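Local coordinates for protein B-agarase (Saccharophagus degradans, PDB 4BQ2) that hydrolyses beta-1,4-glycosidic bonds of agarose as an exo-acting family 50 glycoside hydrolase, at residues 408-413 and 719-724; 397-402 and 700-705; 285-290 and 650-655; 678-683 and 729-734. One frame throughout, in Å; residues are numbered along the deposited sequence. Where two conformers were deposited one is given.

Interaction 3 lies deepest, about 9 Å from the centre of the chain, near the C-terminal ends of the barrel strands and probably by the active site, where a glycerol, probably from the crystallisation liquor, is hydrogen-bonded to Glu652. The other three lie 18 to 19 Å out, in the layer of helices and loops. Interactions 1 and 2 share helix 394-410, their centres 8 Å apart, and Asp703 OD1 takes a probable hydrogen bond from Gly719 N (2.9 Å). Interaction 2 joins interaction 3 through Tyr701 N - Asp287 O (3.0 Å). Interaction 4 packs on interaction 1 through Phe412 and Tyr680, and on interaction 3 through Phe653, whose CZ meets Tyr680 CE2 at 3.7 Å.

Interaction 1 (408-413 and 719-724); sequences LNWGFT and GFVDVT
Phe720 receives two aromatic rings from the segment 408-413, each turned differently against it. Phe412 comes from the opposite direction and directs its edge at the face of Phe720 in an offset edge-to-face pair, the planes 68° apart and the centroids 5.7 Å. The leading atom is Phe412 CZ, 3.9 Å from Phe720 CZ. Trp410 behaves otherwise: its indole and the Phe720 side chain run past each other in opposite directions, the six-membered ring tilted 34° to the phenyl, neither stacked nor edge-on. Here Trp410 CZ3 sits 3.9 Å from Phe720 CD2, while Val721 CG1 comes up to the rim of the indole near its plane, 4.4 Å from CH2. Trp410 and Phe412 both leave the backbone with CG opposite the carbonyl carbon (chi1 -62° for Trp410), and Trp410 CE3 lies at the edge of the Phe412 ring, which closes the aromatic cluster. Between the two, Gly411 ends helix 394-410 in a Schellman motif; its positive phi turns the chain and brings Phe412 round beside Trp410. The cluster belongs to the layer between barrel and helices typical of a TIM barrel: Leu286 of strand 280-287 touches Phe412 and Phe720, and Ala735 of helix 729-739 does the same. Farther along, the loop is braced by an Asx turn. Asp722 OD1 accepts the backbone N of Thr724 at 3.0 Å from above the carboxylate plane, Thr724 OG1 at 2.6 Å on its syn side, and Thr726 N as a further donor, whereas Asp722 OD2 is held by His660.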
# COMPACT_ATOMS: atom_id res chain seq x y z
N LEU A 408 4.67 -23.49 2.28
CA LEU A 408 5.53 -24.44 3.02
C LEU A 408 6.89 -24.67 2.36
O LEU A 408 7.93 -24.69 3.04
CB LEU A 408 4.80 -25.78 3.25
CG LEU A 408 3.55 -25.68 4.12
CD1 LEU A 408 2.85 -27.03 4.12
CD2 LEU A 408 3.93 -25.24 5.53
N ASN A 409 6.92 -24.83 1.04
CA ASN A 409 8.21 -24.96 0.36
C ASN A 409 9.05 -23.69 0.51
O ASN A 409 10.28 -23.74 0.70
CB ASN A 409 8.03 -25.32 -1.14
CG ASN A 409 9.37 -25.47 -1.87
OD1 ASN A 409 9.87 -24.52 -2.48
ND2 ASN A 409 10.00 -26.64 -1.73
N TRP A 410 8.38 -22.54 0.45
CA TRP A 410 9.07 -21.25 0.43
C TRP A 410 9.45 -20.83 1.83
O TRP A 410 10.15 -19.83 2.02
CB TRP A 410 8.16 -20.19 -0.19
CG TRP A 410 7.78 -20.45 -1.64
CD1 TRP A 410 8.32 -21.38 -2.49
CD2 TRP A 410 6.81 -19.73 -2.37
NE1 TRP A 410 7.72 -21.28 -3.73
CE2 TRP A 410 6.78 -20.27 -3.67
CE3 TRP A 410 5.95 -18.66 -2.05
CZ2 TRP A 410 5.91 -19.80 -4.65
CZ3 TRP A 410 5.06 -18.19 -3.03
CH2 TRP A 410 5.09 -18.74 -4.33
N GLY A 411 8.98 -21.60 2.81
CA GLY A 411 9.40 -21.46 4.22
C GLY A 411 8.58 -20.48 5.04
O GLY A 411 8.92 -20.19 6.20
N PHE A 412 7.48 -20.00 4.48
CA PHE A 412 6.64 -19.04 5.20
C PHE A 412 5.93 -19.72 6.33
O PHE A 412 5.51 -20.88 6.19
CB PHE A 412 5.63 -18.43 4.27
CG PHE A 412 6.21 -17.39 3.36
CD1 PHE A 412 6.82 -16.26 3.88
CD2 PHE A 412 6.14 -17.56 1.97
CE1 PHE A 412 7.35 -15.27 3.05
CE2 PHE A 412 6.66 -16.57 1.13
CZ PHE A 412 7.28 -15.44 1.67
N THR A 413 5.81 -19.02 7.45
CA THR A 413 5.24 -19.66 8.61
C THR A 413 3.73 -19.39 8.71
O THR A 413 3.06 -19.94 9.60
CB THR A 413 5.93 -19.20 9.90
OG1 THR A 413 5.81 -17.79 10.02
CG2 THR A 413 7.43 -19.58 9.93
N GLY A 719 3.58 -8.93 -6.72
CA GLY A 719 3.28 -10.35 -6.49
C GLY A 719 4.51 -11.20 -6.25
O GLY A 719 5.61 -10.86 -6.71
N PHE A 720 4.32 -12.30 -5.51
CA PHE A 720 5.23 -13.45 -5.61
C PHE A 720 4.92 -14.27 -6.87
O PHE A 720 5.76 -15.03 -7.34
CB PHE A 720 5.16 -14.32 -4.34
CG PHE A 720 6.22 -13.98 -3.33
CD1 PHE A 720 6.29 -12.71 -2.78
CD2 PHE A 720 7.18 -14.93 -2.97
CE1 PHE A 720 7.28 -12.39 -1.84
CE2 PHE A 720 8.17 -14.62 -2.05
CZ PHE A 720 8.23 -13.34 -1.48
N VAL A 721 3.73 -14.10 -7.42
CA VAL A 721 3.39 -14.73 -8.73
C VAL A 721 2.85 -13.68 -9.66
O VAL A 721 2.28 -12.68 -9.20
CB VAL A 721 2.36 -15.89 -8.59
CG1 VAL A 721 2.89 -17.00 -7.66
CG2 VAL A 721 0.98 -15.41 -8.11
N ASP A 722 2.96 -13.91 -10.97
CA ASP A 722 2.40 -12.98 -11.94
C ASP A 722 0.95 -13.34 -12.35
O ASP A 722 0.32 -14.22 -11.72
CB ASP A 722 3.39 -12.83 -13.12
CG ASP A 722 3.39 -14.02 -14.06
OD1 ASP A 722 2.62 -15.02 -13.88
OD2 ASP A 722 4.18 -13.93 -15.05
N VAL A 723 0.40 -12.67 -13.36
CA VAL A 723 -1.01 -12.87 -13.77
C VAL A 723 -1.28 -14.29 -14.29
O VAL A 723 -2.42 -14.76 -14.28
CB VAL A 723 -1.45 -11.80 -14.80
CG1 VAL A 723 -0.73 -12.02 -16.12
CG2 VAL A 723 -2.96 -11.77 -15.00
N THR A 724 -0.23 -14.99 -14.74
CA THR A 724 -0.35 -16.37 -15.20
C THR A 724 -0.19 -17.42 -14.08
O THR A 724 -0.11 -18.65 -14.35
CB THR A 724 0.65 -16.67 -16.32
OG1 THR A 724 1.97 -16.72 -15.79
CG2 THR A 724 0.59 -15.59 -17.41

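Interaction 2 (397-402 and 700-705); sequences DKWREV and QYMDSP
Trp399 and Tyr701 meet rim to rim, joining helix 394-410 on the outside of the TIM barrel to the loop that leaves barrel strand 693-699. That loop begins with a cis peptide before Gln700, a feature also known at the end of the eighth strand in other clan GH-A hydrolases. Both aromatic side chains extend away from the backbone N, Trp399 with chi1 172° and Tyr701 with chi1 -176°, extended conformations that span the 12.3 Å between Trp399 CA and Tyr701 CA. They slide past each other from opposite directions, and neither ring lies over the face of its partner; the five-membered ring of Trp399 and the Tyr701 ring are 27° apart. Tyr701 CE2 lies against the NE1-CE2-CZ2 flank of the indole, 3.7 Å from Trp399 NE1 and 3.8 Å from Trp399 CZ2. Met702 adds a looser apolar contact, its SD 4.5 Å from Trp399 CZ2. The phenol end carries on past the indole to the same helix, where Tyr701 OH is hydrogen-bonded to Thr403 OG1 and Arg406 NH1. The buried indole nitrogen is satisfied as well: Trp399 NE1 is hydrogen-bonded to Tyr379 OH of helix 378-387.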
# COMPACT_ATOMS: atom_id res chain seq x y z
N ASP A 397 -9.86 -25.37 -5.87
CA ASP A 397 -9.33 -26.27 -4.87
C ASP A 397 -7.84 -26.59 -5.14
O ASP A 397 -7.04 -26.61 -4.21
CB ASP A 397 -10.14 -27.56 -4.80
CG ASP A 397 -11.56 -27.31 -4.32
OD1 ASP A 397 -11.81 -26.31 -3.61
OD2 ASP A 397 -12.43 -28.11 -4.68
N LYS A 398 -7.49 -26.83 -6.41
CA LYS A 398 -6.09 -27.06 -6.76
C LYS A 398 -5.23 -25.83 -6.47
O LYS A 398 -4.10 -25.94 -5.94
CB LYS A 398 -5.95 -27.38 -8.26
CG LYS A 398 -4.50 -27.65 -8.66
CD LYS A 398 -3.97 -28.96 -8.09
CE LYS A 398 -2.74 -29.49 -8.86
NZ LYS A 398 -2.27 -30.71 -8.15
N TRP A 399 -5.77 -24.64 -6.78
CA TRP A 399 -5.02 -23.41 -6.45
C TRP A 399 -4.74 -23.35 -4.93
O TRP A 399 -3.62 -23.04 -4.52
CB TRP A 399 -5.81 -22.17 -6.93
CG TRP A 399 -5.23 -20.85 -6.47
CD1 TRP A 399 -4.04 -20.27 -6.86
CD2 TRP A 399 -5.83 -19.96 -5.54
NE1 TRP A 399 -3.88 -19.05 -6.22
CE2 TRP A 399 -4.96 -18.84 -5.40
CE3 TRP A 399 -7.02 -19.99 -4.80
CZ2 TRP A 399 -5.26 -17.77 -4.56
CZ3 TRP A 399 -7.31 -18.94 -3.94
CH2 TRP A 399 -6.41 -17.82 -3.84
N ARG A 400 -5.74 -23.66 -4.11
CA ARG A 400 -5.56 -23.61 -2.65
C ARG A 400 -4.51 -24.61 -2.16
O ARG A 400 -3.66 -24.29 -1.32
CB ARG A 400 -6.91 -23.76 -1.91
CG ARG A 400 -7.90 -22.63 -2.25
CD ARG A 400 -9.13 -22.60 -1.34
NE ARG A 400 -10.32 -22.22 -2.11
CZ ARG A 400 -11.30 -23.05 -2.44
NH1 ARG A 400 -11.27 -24.31 -2.02
NH2 ARG A 400 -12.32 -22.63 -3.15
N GLU A 401 -4.54 -25.83 -2.72
CA GLU A 401 -3.57 -26.86 -2.34
C GLU A 401 -2.16 -26.47 -2.75
O GLU A 401 -1.24 -26.55 -1.94
CB GLU A 401 -3.92 -28.22 -2.95
CG GLU A 401 -2.88 -29.27 -2.57
CD GLU A 401 -3.29 -30.67 -2.98
OE1 GLU A 401 -4.34 -31.14 -2.51
OE2 GLU A 401 -2.55 -31.29 -3.77
N VAL A 402 -1.99 -26.05 -4.01
CA VAL A 402 -0.69 -25.59 -4.49
C VAL A 402 -0.21 -24.36 -3.70
O VAL A 402 0.96 -24.23 -3.42
CB VAL A 402 -0.79 -25.23 -6.02
CG1 VAL A 402 0.44 -24.48 -6.50
CG2 VAL A 402 -0.98 -26.51 -6.85
N GLN A 700 1.62 -8.26 -2.12
CA GLN A 700 0.64 -9.31 -1.85
C GLN A 700 1.03 -10.58 -2.63
O GLN A 700 2.09 -10.63 -3.23
CB GLN A 700 -0.73 -8.81 -2.30
CG GLN A 700 -0.69 -8.37 -3.78
CD GLN A 700 -2.00 -7.81 -4.28
OE1 GLN A 700 -2.95 -7.61 -3.53
NE2 GLN A 700 -2.05 -7.54 -5.57
N TYR A 701 0.16 -11.60 -2.64
CA TYR A 701 0.49 -12.89 -3.27
C TYR A 701 0.68 -12.73 -4.80
O TYR A 701 1.62 -13.26 -5.37
CB TYR A 701 -0.65 -13.87 -2.96
CG TYR A 701 -0.50 -15.31 -3.43
CD1 TYR A 701 0.75 -15.87 -3.68
CD2 TYR A 701 -1.63 -16.13 -3.54
CE1 TYR A 701 0.85 -17.19 -4.11
CE2 TYR A 701 -1.53 -17.46 -3.90
CZ TYR A 701 -0.29 -17.98 -4.19
OH TYR A 701 -0.22 -19.34 -4.57
N MET A 702 -0.26 -12.03 -5.44
CA MET A 702 -0.26 -11.94 -6.92
C MET A 702 -0.01 -10.50 -7.34
O MET A 702 -0.35 -9.60 -6.58
CB MET A 702 -1.61 -12.37 -7.48
CG MET A 702 -2.00 -13.79 -7.07
SD MET A 702 -3.49 -13.95 -6.03
CE MET A 702 -4.82 -13.23 -7.01
N ASP A 703 0.54 -10.27 -8.54
CA ASP A 703 0.58 -8.91 -9.08
C ASP A 703 -0.83 -8.41 -9.15
O ASP A 703 -1.77 -9.18 -9.41
CB ASP A 703 1.15 -8.89 -10.52
CG ASP A 703 2.63 -9.17 -10.58
OD1 ASP A 703 3.36 -8.91 -9.59
OD2 ASP A 703 3.07 -9.69 -11.64
N SER A 704 -0.99 -7.10 -8.99
CA SER A 704 -2.23 -6.44 -9.36
C SER A 704 -2.34 -6.49 -10.90
O SER A 704 -1.31 -6.49 -11.57
CB SER A 704 -2.23 -4.96 -8.95
OG SER A 704 -1.74 -4.71 -7.66
N PRO A 705 -3.57 -6.49 -11.44
CA PRO A 705 -3.82 -6.42 -12.88
C PRO A 705 -3.05 -5.28 -13.55
O PRO A 705 -2.89 -4.21 -12.97
CB PRO A 705 -5.31 -6.17 -12.96
CG PRO A 705 -5.87 -6.86 -11.74
CD PRO A 705 -4.84 -6.60 -10.68

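Interaction 3 (285-290 and 650-655)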
# COMPACT_ATOMS: atom_id res chain seq x y z
N GLY A 285 4.88 -14.35 5.68
CA GLY A 285 3.86 -14.79 4.71
C GLY A 285 3.35 -13.64 3.86
O GLY A 285 3.90 -12.51 3.91
N LEU A 286 2.29 -13.91 3.09
CA LEU A 286 1.79 -12.94 2.12
C LEU A 286 0.36 -12.57 2.40
O LEU A 286 -0.42 -13.39 2.94
CB LEU A 286 1.85 -13.51 0.68
CG LEU A 286 3.18 -14.24 0.33
CD1 LEU A 286 3.13 -14.79 -1.09
CD2 LEU A 286 4.47 -13.43 0.56
N ASP A 287 0.00 -11.36 2.01
CA ASP A 287 -1.35 -10.86 2.16
C ASP A 287 -2.14 -11.12 0.88
O ASP A 287 -1.54 -11.29 -0.18
CB ASP A 287 -1.32 -9.35 2.37
CG ASP A 287 -0.57 -8.96 3.63
OD1 ASP A 287 -0.75 -9.63 4.66
OD2 ASP A 287 0.16 -7.95 3.59
N ILE A 288 -3.47 -11.08 0.99
CA ILE A 288 -4.38 -11.16 -0.20
C ILE A 288 -4.23 -12.52 -0.87
O ILE A 288 -3.85 -12.64 -2.06
CB ILE A 288 -4.19 -10.01 -1.22
CG1 ILE A 288 -4.16 -8.63 -0.52
CG2 ILE A 288 -5.32 -10.07 -2.27
CD1 ILE A 288 -5.54 -8.03 -0.23
N ILE A 289 -4.52 -13.54 -0.09
CA ILE A 289 -4.51 -14.91 -0.59
C ILE A 289 -5.97 -15.26 -0.84
O ILE A 289 -6.62 -16.04 -0.11
CB ILE A 289 -3.77 -15.85 0.39
CG1 ILE A 289 -2.31 -15.39 0.55
CG2 ILE A 289 -3.78 -17.29 -0.16
CD1 ILE A 289 -1.56 -16.21 1.58
N ARG A 290 -6.47 -14.63 -1.90
CA ARG A 290 -7.85 -14.69 -2.31
C ARG A 290 -7.88 -14.13 -3.74
O ARG A 290 -6.90 -13.55 -4.23
CB ARG A 290 -8.73 -13.80 -1.41
CG ARG A 290 -8.30 -12.32 -1.39
CD ARG A 290 -9.22 -11.56 -0.45
NE ARG A 290 -9.03 -10.11 -0.49
CZ ARG A 290 -9.62 -9.25 0.34
NH1 ARG A 290 -10.40 -9.71 1.35
NH2 ARG A 290 -9.39 -7.95 0.22
N ILE A 650 4.63 -6.06 11.14
CA ILE A 650 4.46 -5.37 9.84
C ILE A 650 3.35 -6.07 9.03
O ILE A 650 3.48 -7.25 8.69
CB ILE A 650 5.76 -5.38 9.02
CG1 ILE A 650 6.86 -4.56 9.73
CG2 ILE A 650 5.51 -4.88 7.57
CD1 ILE A 650 6.59 -3.05 9.87
N GLY A 651 2.26 -5.37 8.75
CA GLY A 651 1.11 -6.01 8.06
C GLY A 651 1.31 -6.04 6.56
O GLY A 651 0.71 -6.89 5.86
N GLU A 652 2.14 -5.11 6.07
CA GLU A 652 2.41 -4.89 4.62
C GLU A 652 3.77 -4.26 4.38
O GLU A 652 4.15 -3.32 5.08
CB GLU A 652 1.36 -3.95 4.02
CG GLU A 652 -0.05 -4.48 4.17
CD GLU A 652 -1.12 -3.56 3.64
OE1 GLU A 652 -0.82 -2.56 2.92
OE2 GLU A 652 -2.27 -3.85 3.95
N PHE A 653 4.47 -4.80 3.39
CA PHE A 653 5.57 -4.12 2.69
C PHE A 653 5.63 -4.76 1.31
O PHE A 653 5.01 -5.82 1.07
CB PHE A 653 6.93 -4.27 3.40
CG PHE A 653 7.55 -5.66 3.33
CD1 PHE A 653 7.04 -6.71 4.10
CD2 PHE A 653 8.69 -5.89 2.54
CE1 PHE A 653 7.62 -7.98 4.05
CE2 PHE A 653 9.29 -7.16 2.50
CZ PHE A 653 8.75 -8.21 3.24
N HIS A 654 6.37 -4.13 0.41
CA HIS A 654 6.64 -4.72 -0.90
C HIS A 654 7.75 -4.00 -1.65
O HIS A 654 8.11 -2.89 -1.26
CB HIS A 654 5.38 -4.94 -1.78
CG HIS A 654 4.63 -3.70 -2.20
ND1 HIS A 654 5.22 -2.53 -2.67
CD2 HIS A 654 3.30 -3.50 -2.29
CE1 HIS A 654 4.28 -1.66 -2.98
NE2 HIS A 654 3.11 -2.21 -2.76
N ILE A 655 8.29 -4.64 -2.69
CA ILE A 655 9.20 -3.97 -3.65
C ILE A 655 8.84 -4.51 -5.03
O ILE A 655 8.64 -5.72 -5.18
CB ILE A 655 10.69 -4.33 -3.36
CG1 ILE A 655 11.08 -3.90 -1.94
CG2 ILE A 655 11.63 -3.67 -4.37
CD1 ILE A 655 11.16 -5.04 -0.94
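Asp287, Gly651 and Glu652 meet near the C-terminal ends of two parallel barrel strands, 280-287 and 648-652, which are separated in the sheet by strand 693-699. Asp287 has the largest share of the buried surface, and its carboxylate points at the opposite segment. A chi1 of -62° sets this group beside its own backbone N and carries OD2 to within 2.6 Å of Gly651 O and 3.5 Å of Glu652 CG. The other oxygen, Asp287 OD1, lies 3.3 Å from Gly651 O and takes a hydrogen bond from the backbone N of Asn417, which fixes the rotation of the group. Gly651 contributes its backbone alone, chiefly the carbonyl oxygen. Glu652 touches Asp287 with its CG methylene, then runs on extended beyond CG (chi2 178°), crossing the aspartate at about a right angle. The two carboxylate planes are 61° apart, and Asp287 OD2 and Glu652 OE2 remain 4.8 Å from each other. Arg603 lies near all three residues: it forms a salt bridge with Glu652 OE2, a weak hydrogen bond with Gly651 O and a weak, long ion pair with Asp287 OD2. Tyr629 OH is hydrogen-bonded to Glu652 OE1; a glycerol, probably from the crystallisation liquor, is also bonded to this oxygen, consistent with a pocket on that side. A glutamate at the end of the seventh strand is the position at which clan GH-A TIM barrels, to which family 50 belongs, carry their nucleophile, and the arrangement is consistent with that active-site region.

Interaction 4 (678-683 and 729-734)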
# COMPACT_ATOMS: atom_id res chain seq x y z
N GLU A 678 17.01 -8.96 -3.70
CA GLU A 678 17.96 -8.33 -2.75
C GLU A 678 17.32 -7.35 -1.77
O GLU A 678 17.57 -7.41 -0.57
CB GLU A 678 19.08 -7.63 -3.53
CG GLU A 678 20.00 -8.65 -4.22
CD GLU A 678 20.70 -9.58 -3.23
OE1 GLU A 678 21.06 -9.11 -2.12
OE2 GLU A 678 20.89 -10.79 -3.53
N MET A 679 16.45 -6.48 -2.27
CA MET A 679 15.77 -5.52 -1.42
C MET A 679 14.83 -6.21 -0.42
O MET A 679 14.67 -5.74 0.71
CB MET A 679 15.06 -4.48 -2.26
CG MET A 679 16.09 -3.60 -3.04
SD MET A 679 15.32 -2.35 -4.08
CE MET A 679 14.41 -1.32 -2.91
N TYR A 680 14.22 -7.32 -0.82
CA TYR A 680 13.37 -8.10 0.11
C TYR A 680 14.20 -8.58 1.30
O TYR A 680 13.79 -8.48 2.47
CB TYR A 680 12.78 -9.31 -0.60
CG TYR A 680 11.98 -10.25 0.30
CD1 TYR A 680 12.59 -11.27 1.02
CD2 TYR A 680 10.59 -10.14 0.36
CE1 TYR A 680 11.85 -12.12 1.82
CE2 TYR A 680 9.83 -10.99 1.14
CZ TYR A 680 10.47 -11.97 1.87
OH TYR A 680 9.68 -12.81 2.62
N LYS A 681 15.36 -9.15 1.00
CA LYS A 681 16.27 -9.63 2.02
C LYS A 681 16.73 -8.53 2.99
O LYS A 681 16.82 -8.75 4.21
CB LYS A 681 17.45 -10.36 1.38
CG LYS A 681 17.02 -11.72 0.79
CD LYS A 681 18.20 -12.52 0.28
CE LYS A 681 18.90 -11.86 -0.89
NZ LYS A 681 19.74 -12.88 -1.53
N ASP A 682 16.96 -7.33 2.46
CA ASP A 682 17.34 -6.18 3.29
C ASP A 682 16.22 -5.75 4.20
O ASP A 682 16.44 -5.48 5.39
CB ASP A 682 17.73 -4.96 2.45
CG ASP A 682 19.07 -5.11 1.71
OD1 ASP A 682 19.91 -6.00 1.98
OD2 ASP A 682 19.28 -4.29 0.81
N TYR A 683 15.00 -5.65 3.64
CA TYR A 683 13.87 -5.31 4.45
C TYR A 683 13.67 -6.31 5.60
O TYR A 683 13.52 -5.91 6.76
CB TYR A 683 12.58 -5.26 3.62
CG TYR A 683 11.42 -4.65 4.35
CD1 TYR A 683 10.66 -5.39 5.29
CD2 TYR A 683 11.04 -3.34 4.10
CE1 TYR A 683 9.58 -4.81 5.97
CE2 TYR A 683 9.97 -2.77 4.75
CZ TYR A 683 9.25 -3.51 5.71
OH TYR A 683 8.15 -2.94 6.35
N GLN A 729 10.79 -16.42 -9.51
CA GLN A 729 11.79 -17.22 -8.80
C GLN A 729 12.74 -16.40 -7.96
O GLN A 729 13.23 -16.88 -6.94
CB GLN A 729 12.59 -18.13 -9.75
CG GLN A 729 11.78 -19.30 -10.33
CD GLN A 729 11.45 -20.40 -9.30
OE1 GLN A 729 12.04 -20.48 -8.21
NE2 GLN A 729 10.48 -21.25 -9.66
N GLU A 730 13.03 -15.17 -8.39
CA GLU A 730 13.89 -14.27 -7.58
C GLU A 730 13.25 -14.00 -6.21
O GLU A 730 13.95 -13.85 -5.21
CB GLU A 730 14.12 -12.92 -8.30
CG GLU A 730 14.83 -13.11 -9.66
CD GLU A 730 13.88 -13.44 -10.81
OE1 GLU A 730 12.66 -13.69 -10.59
OE2 GLU A 730 14.34 -13.45 -11.96
N MET A 731 11.92 -13.93 -6.16
CA MET A 731 11.22 -13.64 -4.89
C MET A 731 11.18 -14.92 -4.02
O MET A 731 11.43 -14.88 -2.79
CB MET A 731 9.81 -13.08 -5.15
CG MET A 731 9.76 -11.67 -5.75
SD MET A 731 10.91 -10.48 -4.98
CE MET A 731 10.35 -10.55 -3.30
N VAL A 732 10.92 -16.05 -4.67
CA VAL A 732 11.00 -17.35 -3.99
C VAL A 732 12.36 -17.55 -3.31
O VAL A 732 12.44 -17.89 -2.12
CB VAL A 732 10.75 -18.51 -4.94
CG1 VAL A 732 11.01 -19.84 -4.22
CG2 VAL A 732 9.33 -18.48 -5.49
N ASP A 733 13.43 -17.35 -4.06
CA ASP A 733 14.74 -17.53 -3.47
C ASP A 733 14.96 -16.61 -2.28
O ASP A 733 15.46 -17.07 -1.25
CB ASP A 733 15.82 -17.35 -4.50
CG ASP A 733 17.13 -17.82 -4.00
OD1 ASP A 733 17.34 -19.03 -4.00
OD2 ASP A 733 17.92 -16.98 -3.55
N ALA A 734 14.56 -15.33 -2.41
CA ALA A 734 14.75 -14.36 -1.33
C ALA A 734 13.96 -14.78 -0.11
O ALA A 734 14.47 -14.73 1.01
CB ALA A 734 14.37 -12.95 -1.79
O HOH W 1 17.78 -14.43 -2.85
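This is apolar packing between two neighbouring helices, 673-688 and 729-739, in the outer layer of the catalytic barrel, with a water-bridged polar pair at its margin. The helix segments run in the same general direction, 27° apart, their axes 9.2 Å from each other at closest. The alpha carbons come nearest at Lys681 and Ala734 (Lys681 CA to Ala734 CA 6.0 Å), where the small Ala734 side chain faces the other helix: its methyl sits against Tyr680, with CB 3.7 Å from Tyr680 CD1, and also meets the aliphatic part of Lys681, 3.9 Å from CG. Tyr680 holds its CG away from the backbone N (chi1 175°), swinging the ring toward helix 729-739. There Met731, bent at both chi2 and chi3, curls its terminal methyl in at a slant, so that Met731 CE lies 3.7 Å from Tyr680 CD2. Helix 673-688 follows strand 648-652 and helix 729-739 follows strand 693-699, which makes them successive outer helices of the (beta/alpha)8 barrel; Tyr680 also touches Phe412, in the loop after helix 394-410. Beside this packing Lys681 is bent at chi3, and its ammonium group has two partners. It makes a salt bridge with Glu678 OE2, one turn back on its own helix, NZ standing 3.1 Å from that oxygen and above the carboxylate plane. A water accepts from Lys681 NZ at 2.8 Å and donates to Asp733 OD2 at 2.6 Å, linking the two helices indirectly.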